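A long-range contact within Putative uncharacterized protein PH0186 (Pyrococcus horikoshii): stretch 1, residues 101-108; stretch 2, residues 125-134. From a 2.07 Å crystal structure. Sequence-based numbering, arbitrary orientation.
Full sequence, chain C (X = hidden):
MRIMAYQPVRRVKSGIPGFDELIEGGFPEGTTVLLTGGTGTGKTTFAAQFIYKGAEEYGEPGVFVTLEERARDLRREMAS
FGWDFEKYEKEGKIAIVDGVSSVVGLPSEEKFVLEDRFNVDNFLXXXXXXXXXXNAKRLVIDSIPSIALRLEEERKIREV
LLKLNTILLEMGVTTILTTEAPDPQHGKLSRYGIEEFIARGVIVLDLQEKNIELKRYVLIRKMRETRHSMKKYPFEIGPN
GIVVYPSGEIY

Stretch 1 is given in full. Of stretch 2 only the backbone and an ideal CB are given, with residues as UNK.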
# COMPACT_ATOMS: atom_id res chain seq x y z
N SER C 101 0.25 11.87 -38.41
CA SER C 101 -0.10 11.84 -39.82
C SER C 101 -1.59 11.39 -39.99
O SER C 101 -2.04 10.34 -39.48
CB SER C 101 0.90 10.98 -40.61
OG SER C 101 0.80 9.61 -40.22
N SER C 102 -2.36 12.26 -40.64
CA SER C 102 -3.66 11.89 -41.19
C SER C 102 -3.54 10.68 -42.13
O SER C 102 -2.63 10.60 -42.91
CB SER C 102 -4.25 13.04 -41.99
OG SER C 102 -5.12 13.77 -41.19
N VAL C 103 -4.52 9.80 -42.08
CA VAL C 103 -4.63 8.73 -43.06
C VAL C 103 -4.72 9.36 -44.44
O VAL C 103 -5.43 10.34 -44.63
CB VAL C 103 -5.89 7.83 -42.83
CG1 VAL C 103 -5.98 6.71 -43.89
CG2 VAL C 103 -5.89 7.25 -41.37
N VAL C 104 -4.01 8.78 -45.37
CA VAL C 104 -4.00 9.24 -46.75
C VAL C 104 -5.43 9.15 -47.31
O VAL C 104 -6.12 8.14 -47.17
CB VAL C 104 -2.90 8.49 -47.59
CG1 VAL C 104 -3.00 8.83 -49.11
CG2 VAL C 104 -1.50 8.84 -47.05
N GLY C 105 -5.90 10.26 -47.86
CA GLY C 105 -7.24 10.31 -48.45
C GLY C 105 -8.29 10.75 -47.46
O GLY C 105 -9.46 10.84 -47.84
N LEU C 106 -7.89 11.00 -46.20
CA LEU C 106 -8.77 11.38 -45.12
C LEU C 106 -8.13 12.50 -44.30
O LEU C 106 -7.89 12.33 -43.12
CB LEU C 106 -9.11 10.13 -44.25
CG LEU C 106 -9.84 8.96 -44.95
CD1 LEU C 106 -9.93 7.72 -44.06
CD2 LEU C 106 -11.26 9.39 -45.48
N PRO C 107 -7.85 13.64 -44.94
CA PRO C 107 -7.22 14.80 -44.24
C PRO C 107 -7.99 15.51 -43.12
O PRO C 107 -9.20 15.52 -43.15
CB PRO C 107 -6.96 15.81 -45.39
CG PRO C 107 -7.88 15.42 -46.49
CD PRO C 107 -8.02 13.90 -46.39
N SER C 108 -7.24 16.16 -42.21
CA SER C 108 -7.74 16.91 -41.05
C SER C 108 -8.81 16.15 -40.26
O SER C 108 -8.51 15.10 -39.67
CB SER C 108 -8.25 18.30 -41.44
OG SER C 108 -8.77 18.99 -40.33
N UNK C 125 -13.99 11.30 -32.90
CA UNK C 125 -14.56 11.67 -34.20
C UNK C 125 -13.71 11.11 -35.31
O UNK C 125 -14.20 10.41 -36.22
CB UNK C 125 -14.68 13.19 -34.34
N UNK C 126 -12.39 11.31 -35.21
CA UNK C 126 -11.52 10.88 -36.33
C UNK C 126 -11.46 9.35 -36.47
O UNK C 126 -11.46 8.82 -37.58
CB UNK C 126 -10.11 11.43 -36.13
N UNK C 127 -11.42 8.60 -35.37
CA UNK C 127 -11.48 7.15 -35.46
C UNK C 127 -12.82 6.71 -36.06
O UNK C 127 -12.87 5.79 -36.85
CB UNK C 127 -11.28 6.52 -34.08
N UNK C 128 -13.90 7.33 -35.65
CA UNK C 128 -15.21 7.00 -36.19
C UNK C 128 -15.22 7.25 -37.75
O UNK C 128 -15.57 6.38 -38.55
CB UNK C 128 -16.28 7.83 -35.49
N UNK C 129 -14.75 8.41 -38.15
CA UNK C 129 -14.67 8.75 -39.58
C UNK C 129 -13.88 7.74 -40.34
O UNK C 129 -14.27 7.32 -41.42
CB UNK C 129 -14.05 10.13 -39.78
N UNK C 130 -12.76 7.31 -39.80
CA UNK C 130 -11.89 6.40 -40.54
C UNK C 130 -12.47 4.96 -40.56
O UNK C 130 -12.36 4.24 -41.59
CB UNK C 130 -10.49 6.40 -39.92
N UNK C 131 -13.08 4.54 -39.45
CA UNK C 131 -13.75 3.24 -39.43
C UNK C 131 -14.81 3.21 -40.54
O UNK C 131 -14.89 2.25 -41.30
CB UNK C 131 -14.38 2.97 -38.06
N UNK C 132 -15.59 4.28 -40.63
CA UNK C 132 -16.69 4.37 -41.60
C UNK C 132 -16.21 4.46 -43.07
O UNK C 132 -16.72 3.74 -43.94
CB UNK C 132 -17.55 5.59 -41.27
N UNK C 133 -15.17 5.26 -43.32
CA UNK C 133 -14.55 5.38 -44.65
C UNK C 133 -13.99 4.10 -45.23
O UNK C 133 -14.13 3.89 -46.43
CB UNK C 133 -13.42 6.41 -44.59
N UNK C 134 -13.37 3.22 -44.45
CA UNK C 134 -12.93 1.97 -45.04
C UNK C 134 -13.88 0.81 -44.78
O UNK C 134 -13.58 -0.29 -45.16
CB UNK C 134 -11.54 1.62 -44.51

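Stretch 2 is helical, and stretch 1 is a loop with a type II turn from Val103 to Leu106. The CA-to-CB bonds of 126, 129 and 133 point toward the loop, and that of 130 sideways.

Position 125 has no loop atom near its CB. Almost any helix-tolerant residue would suit it. It is Arg125, which makes no contact here.

Position 126 points its CB toward the loop. The ideal CB of 126 lies 5.3 Å from Ser108 O, so there is room for a long side chain. Farther in, the loop offers the N of Val103 as a donor and the O of Leu106 as an acceptor. A long or aromatic side chain with a polar tip would suit, one able both to give and to accept. The residue is Tyr126, with chi1 t. Tyr126 OH gives a hydrogen bond to Leu106 O (2.6 Å) and accepts one from Val103 N (3.1 Å, angle 136°). Both partners lie near the ring plane, at its edge. One hydroxyl thus joins the two ends of the turn. Val103 CG2 also packs at 4.3 Å from Tyr126 CE1.

Positions 127 and 128 are out of reach of the loop, which sets no preference. They are Ile127 and Tyr128.

Position 129 points toward the loop, but nothing of stretch 1 lies within 5.5 Å of its ideal CB. The ideal CB of 129 is 8.0 Å from Pro107 O, an acceptor, so arginine suits best, lysine only if fully extended. The residue is Arg129, with chi1 to chi3 all t. This extended chain brings Arg129 NH2 to Pro107 O in a hydrogen bond of 2.9 Å (angle 157°). The CA of Leu106 lies over one face of the guanidinium, 3.7 Å from Arg129 NH1.

Position 130 points its CB sideways. The ideal CB of 130 is 4.4 Å from Leu106 CD1 and 4.9 Å from Val103 CG2. This apolar setting suits a small or medium aliphatic residue. Val130 fills it. Val130 CG2 meets Leu106 CD1 at 4.0 Å and Val103 CG2 at 4.1 Å.

Position 131 points away and 132 is out of reach, so stretch 1 leaves both free. They are Val131 and Lys132.

Position 133 points toward Leu106, with its ideal CB already 3.8 Å from Leu106 CD1. A small residue such as alanine or serine would suit this close approach. Ala133 is found, and its CB packs against Leu106 CD2 at 3.7 Å.

Position 134 points sideways. Many residues would do. Ile134 makes no contact with the loop.

Stretch 2 (125-134) RYIYRVVKAI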
# COMPACT_ATOMS: atom_id res chain seq x y z
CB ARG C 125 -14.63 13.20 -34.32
CG ARG C 125 -15.72 13.74 -35.22
CD ARG C 125 -15.70 15.30 -35.46
NE ARG C 125 -15.19 16.11 -34.33
CZ ARG C 125 -15.79 16.28 -33.16
NH1 ARG C 125 -15.21 17.05 -32.23
NH2 ARG C 125 -16.94 15.66 -32.88
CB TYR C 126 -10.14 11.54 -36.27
CG TYR C 126 -9.36 11.32 -37.53
CD1 TYR C 126 -8.21 10.48 -37.55
CD2 TYR C 126 -9.81 11.90 -38.74
CE1 TYR C 126 -7.52 10.25 -38.73
CE2 TYR C 126 -9.13 11.67 -39.94
CZ TYR C 126 -7.99 10.89 -39.95
OH TYR C 126 -7.37 10.69 -41.17
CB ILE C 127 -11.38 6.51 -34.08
CG1 ILE C 127 -10.03 6.84 -33.42
CG2 ILE C 127 -11.60 5.02 -34.22
CD1 ILE C 127 -10.03 6.68 -31.93
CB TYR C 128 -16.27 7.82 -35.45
CG TYR C 128 -17.67 7.64 -35.96
CD1 TYR C 128 -18.17 8.49 -36.95
CD2 TYR C 128 -18.50 6.63 -35.47
CE1 TYR C 128 -19.42 8.32 -37.44
CE2 TYR C 128 -19.80 6.46 -35.96
CZ TYR C 128 -20.24 7.33 -36.94
OH TYR C 128 -21.50 7.22 -37.47
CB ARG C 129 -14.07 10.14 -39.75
CG ARG C 129 -13.78 10.48 -41.20
CD ARG C 129 -13.14 11.84 -41.38
NE ARG C 129 -12.92 12.08 -42.80
CZ ARG C 129 -12.13 13.02 -43.30
NH1 ARG C 129 -11.99 13.15 -44.62
NH2 ARG C 129 -11.48 13.82 -42.49
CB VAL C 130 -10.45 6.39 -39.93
CG1 VAL C 130 -9.58 5.30 -40.56
CG2 VAL C 130 -9.80 7.71 -40.10
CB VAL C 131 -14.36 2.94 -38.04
CG1 VAL C 131 -15.51 1.88 -38.12
CG2 VAL C 131 -13.27 2.43 -37.10
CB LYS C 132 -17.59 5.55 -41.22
CG LYS C 132 -18.43 5.34 -39.91
CD LYS C 132 -19.22 3.99 -39.96
CE LYS C 132 -20.50 3.98 -39.10
NZ LYS C 132 -20.99 2.58 -38.91
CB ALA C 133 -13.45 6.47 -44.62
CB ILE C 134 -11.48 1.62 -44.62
CG1 ILE C 134 -11.40 1.24 -43.12
CG2 ILE C 134 -10.54 2.82 -44.92
CD1 ILE C 134 -10.07 0.65 -42.77
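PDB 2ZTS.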